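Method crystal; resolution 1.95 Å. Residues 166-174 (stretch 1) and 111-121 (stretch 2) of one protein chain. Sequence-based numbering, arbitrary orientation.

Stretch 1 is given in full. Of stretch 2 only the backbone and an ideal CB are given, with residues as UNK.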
ATOM      1  N   TYR A 166      -7.291  -4.671   0.340  1.00 14.16           N
ATOM      2  CA  TYR A 166      -8.173  -4.920   1.471  1.00 14.51           C
ATOM      3  C   TYR A 166      -7.358  -5.400   2.659  1.00 14.07           C
ATOM      4  O   TYR A 166      -6.254  -5.882   2.463  1.00 14.60           O
ATOM      5  CB  TYR A 166      -9.192  -5.988   1.105  1.00 13.67           C
ATOM      6  CG  TYR A 166     -10.206  -5.497   0.095  1.00 14.85           C
ATOM      7  CD1 TYR A 166     -11.348  -4.800   0.515  1.00 14.17           C
ATOM      8  CD2 TYR A 166     -10.035  -5.739  -1.270  1.00 12.60           C
ATOM      9  CE1 TYR A 166     -12.291  -4.338  -0.394  1.00 13.22           C
ATOM     10  CE2 TYR A 166     -10.971  -5.272  -2.204  1.00 14.70           C
ATOM     11  CZ  TYR A 166     -12.105  -4.577  -1.748  1.00 15.26           C
ATOM     12  OH  TYR A 166     -13.059  -4.129  -2.641  1.00 14.22           O
ATOM     13  N   PRO A 167      -7.899  -5.283   3.891  1.00 13.78           N
ATOM     14  CA  PRO A 167      -7.193  -5.762   5.080  1.00 14.08           C
ATOM     15  C   PRO A 167      -7.372  -7.282   5.241  1.00 14.87           C
ATOM     16  O   PRO A 167      -7.914  -7.761   6.246  1.00 15.17           O
ATOM     17  CB  PRO A 167      -7.888  -5.016   6.211  1.00 13.51           C
ATOM     18  CG  PRO A 167      -9.323  -4.902   5.728  1.00 13.78           C
ATOM     19  CD  PRO A 167      -9.155  -4.583   4.248  1.00 13.98           C
ATOM     20  N   SER A 168      -6.893  -8.017   4.252  1.00 15.17           N
ATOM     21  CA  SER A 168      -7.283  -9.408   4.058  1.00 15.81           C
ATOM     22  C   SER A 168      -6.540 -10.374   4.966  1.00 15.84           C
ATOM     23  O   SER A 168      -7.032 -11.472   5.217  1.00 15.68           O
ATOM     24  CB  SER A 168      -7.058  -9.798   2.599  1.00 15.58           C
ATOM     25  OG  SER A 168      -5.709  -9.549   2.237  1.00 15.14           O
ATOM     26  N   TYR A 169      -5.356  -9.979   5.424  1.00 16.51           N
ATOM     27  CA  TYR A 169      -4.586 -10.809   6.352  1.00 17.30           C
ATOM     28  C   TYR A 169      -4.238  -9.991   7.602  1.00 17.99           C
ATOM     29  O   TYR A 169      -3.598  -8.937   7.520  1.00 18.18           O
ATOM     30  CB  TYR A 169      -3.354 -11.432   5.657  1.00 17.49           C
ATOM     31  CG  TYR A 169      -2.228 -10.451   5.335  1.00 18.64           C
ATOM     32  CD1 TYR A 169      -2.242  -9.666   4.170  1.00 17.43           C
ATOM     33  CD2 TYR A 169      -1.148 -10.316   6.209  1.00 19.39           C
ATOM     34  CE1 TYR A 169      -1.192  -8.758   3.903  1.00 20.59           C
ATOM     35  CE2 TYR A 169      -0.114  -9.438   5.953  1.00 21.39           C
ATOM     36  CZ  TYR A 169      -0.134  -8.665   4.807  1.00 22.45           C
ATOM     37  OH  TYR A 169       0.919  -7.811   4.598  1.00 26.67           O
ATOM     38  N   TYR A 170      -4.670 -10.483   8.762  1.00 17.85           N
ATOM     39  CA  TYR A 170      -4.663  -9.664   9.975  1.00 17.91           C
ATOM     40  C   TYR A 170      -4.577 -10.578  11.194  1.00 17.72           C
ATOM     41  O   TYR A 170      -5.532 -11.320  11.481  1.00 17.33           O
ATOM     42  CB  TYR A 170      -5.935  -8.821  10.027  1.00 17.24           C
ATOM     43  CG  TYR A 170      -5.903  -7.610  10.945  1.00 17.82           C
ATOM     44  CD1 TYR A 170      -4.946  -6.607  10.782  1.00 17.24           C
ATOM     45  CD2 TYR A 170      -6.881  -7.441  11.936  1.00 16.10           C
ATOM     46  CE1 TYR A 170      -4.936  -5.488  11.611  1.00 17.60           C
ATOM     47  CE2 TYR A 170      -6.874  -6.322  12.777  1.00 14.96           C
ATOM     48  CZ  TYR A 170      -5.906  -5.350  12.603  1.00 16.96           C
ATOM     49  OH  TYR A 170      -5.907  -4.219  13.395  1.00 15.54           O
ATOM     50  N   PRO A 171      -3.429 -10.537  11.901  1.00 17.79           N
ATOM     51  CA  PRO A 171      -3.213 -11.423  13.057  1.00 17.97           C
ATOM     52  C   PRO A 171      -4.377 -11.382  14.046  1.00 18.72           C
ATOM     53  O   PRO A 171      -4.827 -12.437  14.510  1.00 18.73           O
ATOM     54  CB  PRO A 171      -1.922 -10.884  13.676  1.00 18.13           C
ATOM     55  CG  PRO A 171      -1.134 -10.376  12.474  1.00 18.42           C
ATOM     56  CD  PRO A 171      -2.201  -9.806  11.519  1.00 17.55           C
ATOM     57  N   ALA A 172      -4.904 -10.186  14.328  1.00 18.96           N
ATOM     58  CA  ALA A 172      -5.969 -10.058  15.316  1.00 19.59           C
ATOM     59  C   ALA A 172      -7.280 -10.690  14.882  1.00 19.70           C
ATOM     60  O   ALA A 172      -8.138 -10.959  15.725  1.00 20.11           O
ATOM     61  CB  ALA A 172      -6.166  -8.583  15.746  1.00 20.08           C
ATOM     62  N   ALA A 173      -7.433 -10.941  13.575  1.00 19.70           N
ATOM     63  CA  ALA A 173      -8.581 -11.670  13.043  1.00 19.57           C
ATOM     64  C   ALA A 173      -8.356 -13.186  13.014  1.00 19.81           C
ATOM     65  O   ALA A 173      -9.199 -13.924  12.515  1.00 19.80           O
ATOM     66  CB  ALA A 173      -8.931 -11.158  11.634  1.00 19.79           C
ATOM     67  N   GLY A 174      -7.223 -13.645  13.539  1.00 19.77           N
ATOM     68  CA  GLY A 174      -6.901 -15.085  13.563  1.00 19.55           C
ATOM     69  C   GLY A 174      -5.921 -15.546  12.485  1.00 19.77           C
ATOM     70  O   GLY A 174      -5.587 -16.738  12.396  1.00 19.91           O
ATOM     71  N   UNK A 111     -15.349  -5.842   6.870  1.00 17.90           N
ATOM     72  CA  UNK A 111     -15.698  -7.013   7.644  1.00 18.41           C
ATOM     73  C   UNK A 111     -15.338  -8.246   6.824  1.00 17.94           C
ATOM     74  O   UNK A 111     -15.568  -8.283   5.616  1.00 17.67           O
ATOM     75  CB  UNK A 111     -17.180  -7.007   8.024  1.00 18.41           C
ATOM     76  N   UNK A 112     -14.751  -9.236   7.479  1.00 17.40           N
ATOM     77  CA  UNK A 112     -14.305 -10.434   6.790  1.00 17.50           C
ATOM     78  C   UNK A 112     -15.348 -11.549   6.719  1.00 17.79           C
ATOM     79  O   UNK A 112     -16.472 -11.377   7.169  1.00 17.01           O
ATOM     80  CB  UNK A 112     -13.047 -10.967   7.478  1.00 17.50           C
ATOM     81  N   UNK A 113     -14.952 -12.682   6.127  1.00 18.40           N
ATOM     82  CA  UNK A 113     -15.821 -13.843   5.932  1.00 18.93           C
ATOM     83  C   UNK A 113     -16.450 -14.367   7.223  1.00 19.98           C
ATOM     84  O   UNK A 113     -17.521 -14.969   7.179  1.00 20.14           O
ATOM     85  CB  UNK A 113     -15.024 -14.969   5.269  1.00 18.93           C
ATOM     86  N   UNK A 114     -15.796 -14.121   8.359  1.00 20.31           N
ATOM     87  CA  UNK A 114     -16.275 -14.595   9.668  1.00 21.14           C
ATOM     88  C   UNK A 114     -16.910 -13.501  10.540  1.00 21.18           C
ATOM     89  O   UNK A 114     -17.218 -13.736  11.717  1.00 21.52           O
ATOM     90  CB  UNK A 114     -15.109 -15.225  10.433  1.00 21.14           C
ATOM     91  N   UNK A 115     -17.085 -12.306   9.978  1.00 20.66           N
ATOM     92  CA  UNK A 115     -17.691 -11.201  10.707  1.00 20.43           C
ATOM     93  C   UNK A 115     -16.707 -10.314  11.472  1.00 20.18           C
ATOM     94  O   UNK A 115     -17.125  -9.394  12.171  1.00 20.54           O
ATOM     95  CB  UNK A 115     -18.721 -11.762  11.690  1.00 20.43           C
ATOM     96  N   UNK A 116     -15.404 -10.561  11.335  1.00 19.72           N
ATOM     97  CA  UNK A 116     -14.424  -9.719  12.023  1.00 19.34           C
ATOM     98  C   UNK A 116     -14.297  -8.337  11.375  1.00 18.90           C
ATOM     99  O   UNK A 116     -14.042  -8.236  10.170  1.00 17.80           O
ATOM    100  CB  UNK A 116     -13.060 -10.411  12.037  1.00 19.34           C
ATOM    101  N   UNK A 117     -14.461  -7.285  12.186  1.00 18.20           N
ATOM    102  CA  UNK A 117     -14.429  -5.899  11.696  1.00 18.49           C
ATOM    103  C   UNK A 117     -13.012  -5.332  11.784  1.00 18.44           C
ATOM    104  O   UNK A 117     -12.357  -5.435  12.835  1.00 19.84           O
ATOM    105  CB  UNK A 117     -15.397  -5.023  12.494  1.00 18.49           C
ATOM    106  N   UNK A 118     -12.549  -4.733  10.696  1.00 17.49           N
ATOM    107  CA  UNK A 118     -11.186  -4.191  10.615  1.00 17.19           C
ATOM    108  C   UNK A 118     -11.259  -2.691  10.317  1.00 17.18           C
ATOM    109  O   UNK A 118     -12.060  -2.260   9.492  1.00 17.07           O
ATOM    110  CB  UNK A 118     -10.370  -4.916   9.543  1.00 17.19           C
ATOM    111  N   UNK A 119     -10.462  -1.893  11.030  1.00 17.37           N
ATOM    112  CA  UNK A 119     -10.460  -0.432  10.849  1.00 17.10           C
ATOM    113  C   UNK A 119      -9.048   0.093  10.555  1.00 17.06           C
ATOM    114  O   UNK A 119      -8.689   1.180  10.982  1.00 16.96           O
ATOM    115  CB  UNK A 119     -11.022   0.256  12.095  1.00 17.10           C
ATOM    116  N   UNK A 120      -8.248  -0.681   9.822  1.00 16.86           N
ATOM    117  CA  UNK A 120      -6.881  -0.264   9.453  1.00 16.00           C
ATOM    118  C   UNK A 120      -6.849   0.953   8.536  1.00 15.92           C
ATOM    119  O   UNK A 120      -5.874   1.699   8.519  1.00 15.90           O
ATOM    120  CB  UNK A 120      -6.152  -1.423   8.769  1.00 16.00           C
ATOM    121  N   UNK A 121      -7.904   1.140   7.752  1.00 15.80           N
ATOM    122  CA  UNK A 121      -8.050   2.324   6.910  1.00 14.58           C
ATOM    123  C   UNK A 121      -9.532   2.485   6.643  1.00 15.09           C
ATOM    124  O   UNK A 121     -10.299   1.523   6.808  1.00 14.82           O
ATOM    125  CB  UNK A 121      -7.252   2.209   5.609  1.00 14.58           C
TER

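Position 111 directs its CA-to-CB bond away from stretch 1, so this contact sets no preference; the deposited residue is K111. At 112 the bond points toward stretch 1, but no atom there lies within 5.5 Å of the ideal CB. A small or polar side chain that could serve the following turn would suit, asparagine, serine or aspartate among them. It is D112, whose OD1 accepts from the backbone N of 114 (2.8 Å) and of 116 (2.9 Å), holding the type I turn from 112 to 115 together. A water donates to D112 OD2 (2.6 Å) and to A173 O (2.9 Å), linking the turn to stretch 1.

Positions 113 and 114 are out of reach of stretch 1, which leaves them open to many residues; they are E113 and S114. Position 115 has phi/psi of 90/5°, where a CB would be jammed against the preceding carbonyl O. Glycine is called for, and G115 is found.

Position 116 points toward stretch 1, its ideal CB 4.2 Å from A173 CB. The methyls of A172 and A173 and the ring of Y170 offer a largely apolar surface, suited to leucine, methionine or an aromatic. Y116 fills it with chi1 t: A173 CB sits over one ring face, 3.8 Å from the centroid, in a CH-pi contact. Y116 CE2 packs 3.7 Å from Y170 CD2, and Y116 OH reaches the edge of the Y170 ring, 3.6 Å from Y170 CE2.

Position 117 is again out of reach and undemanding; it is A117. Position 118 faces stretch 1, and the ideal CB of 118 lies 4.0 Å from P167 CG and 4.9 Å from Y170 CD2. A medium-sized side chain would fit between these rings, whether apolar or polar. N118 places ND2 over one face of the Y170 ring, 3.4 Å from Y170 CD2, and OD1 3.3 Å from P167 CB. Its OD1 also accepts from the backbone N of 120 (2.8 Å).

Position 119 points away, so stretch 1 hardly constrains it. S119 contributes its backbone N, which donates to a water (2.9 Å) hydrogen-bonded to Y170 OH (2.9 Å).

At 120 the ideal CB lies 4.7 Å from P167 CB and 5.1 Å from Y170 CE1, and the bond points toward stretch 1. Methionine, glutamine or glutamate could extend here. E120 OE1 comes within 3.2 Å of Y170 CD1 and 3.4 Å of P167 CB, accepts from N118 ND2 (3.0 Å), and receives a hydrogen bond from a water (2.7 Å) that also donates to Y169 O (2.8 Å). Position 121 points sideways without contact; it is A121.

Stretch 2, residues 111-121: KDESGYANSEA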
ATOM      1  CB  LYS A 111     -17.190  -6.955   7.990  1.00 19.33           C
ATOM      2  CG  LYS A 111     -17.680  -7.987   8.973  1.00 22.09           C
ATOM      3  CD  LYS A 111     -19.019  -7.568   9.620  1.00 22.91           C
ATOM      4  CE  LYS A 111     -18.842  -6.476  10.673  1.00 25.60           C
ATOM      5  NZ  LYS A 111     -20.033  -6.337  11.569  1.00 26.22           N
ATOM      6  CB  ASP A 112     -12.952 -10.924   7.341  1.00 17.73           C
ATOM      7  CG  ASP A 112     -13.046 -11.658   8.681  1.00 16.88           C
ATOM      8  OD1 ASP A 112     -14.143 -11.989   9.175  1.00 18.25           O
ATOM      9  OD2 ASP A 112     -11.968 -11.938   9.234  1.00 17.24           O
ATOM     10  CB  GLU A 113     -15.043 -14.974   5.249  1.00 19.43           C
ATOM     11  CG  GLU A 113     -14.502 -14.605   3.858  1.00 18.44           C
ATOM     12  CD  GLU A 113     -13.640 -15.698   3.270  1.00 17.86           C
ATOM     13  OE1 GLU A 113     -13.802 -16.884   3.657  1.00 21.28           O
ATOM     14  OE2 GLU A 113     -12.814 -15.376   2.411  1.00 16.16           O
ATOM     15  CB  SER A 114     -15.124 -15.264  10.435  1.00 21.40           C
ATOM     16  OG  SER A 114     -14.489 -16.254   9.637  1.00 23.04           O
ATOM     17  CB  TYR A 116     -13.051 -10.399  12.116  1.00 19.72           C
ATOM     18  CG  TYR A 116     -12.062  -9.589  12.933  1.00 20.93           C
ATOM     19  CD1 TYR A 116     -11.949  -9.772  14.313  1.00 23.37           C
ATOM     20  CD2 TYR A 116     -11.261  -8.619  12.321  1.00 23.22           C
ATOM     21  CE1 TYR A 116     -11.043  -9.011  15.066  1.00 23.89           C
ATOM     22  CE2 TYR A 116     -10.367  -7.863  13.048  1.00 24.29           C
ATOM     23  CZ  TYR A 116     -10.262  -8.060  14.421  1.00 25.18           C
ATOM     24  OH  TYR A 116      -9.378  -7.286  15.126  1.00 25.67           O
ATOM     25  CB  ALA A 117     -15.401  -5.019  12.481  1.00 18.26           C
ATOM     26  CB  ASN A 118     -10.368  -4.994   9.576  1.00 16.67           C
ATOM     27  CG  ASN A 118      -8.960  -4.418   9.323  1.00 16.72           C
ATOM     28  OD1 ASN A 118      -8.821  -3.295   8.842  1.00 16.60           O
ATOM     29  ND2 ASN A 118      -7.919  -5.219   9.596  1.00 17.43           N
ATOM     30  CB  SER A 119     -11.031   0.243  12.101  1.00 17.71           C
ATOM     31  OG  SER A 119     -10.202  -0.065  13.211  1.00 17.58           O
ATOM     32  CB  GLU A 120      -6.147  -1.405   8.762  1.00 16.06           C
ATOM     33  CG  GLU A 120      -5.601  -2.480   9.686  1.00 16.58           C
ATOM     34  CD  GLU A 120      -4.745  -3.448   8.903  1.00 16.36           C
ATOM     35  OE1 GLU A 120      -5.312  -4.445   8.388  1.00 16.72           O
ATOM     36  OE2 GLU A 120      -3.535  -3.182   8.744  1.00 16.65           O
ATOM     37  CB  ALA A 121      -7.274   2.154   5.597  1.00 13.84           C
TER
HETATM   38  O   HOH W   1     -11.647 -13.825  10.997  1.00 20.97           O
HETATM   39  O   HOH W   2      -9.080  -8.118   8.768  1.00 14.24           O
HETATM   40  O   HOH W   3      -8.467  -2.908  12.907  1.00 18.25           O
HETATM   41  O   HOH W   4      -4.464  -6.380   6.706  1.00 13.87           O
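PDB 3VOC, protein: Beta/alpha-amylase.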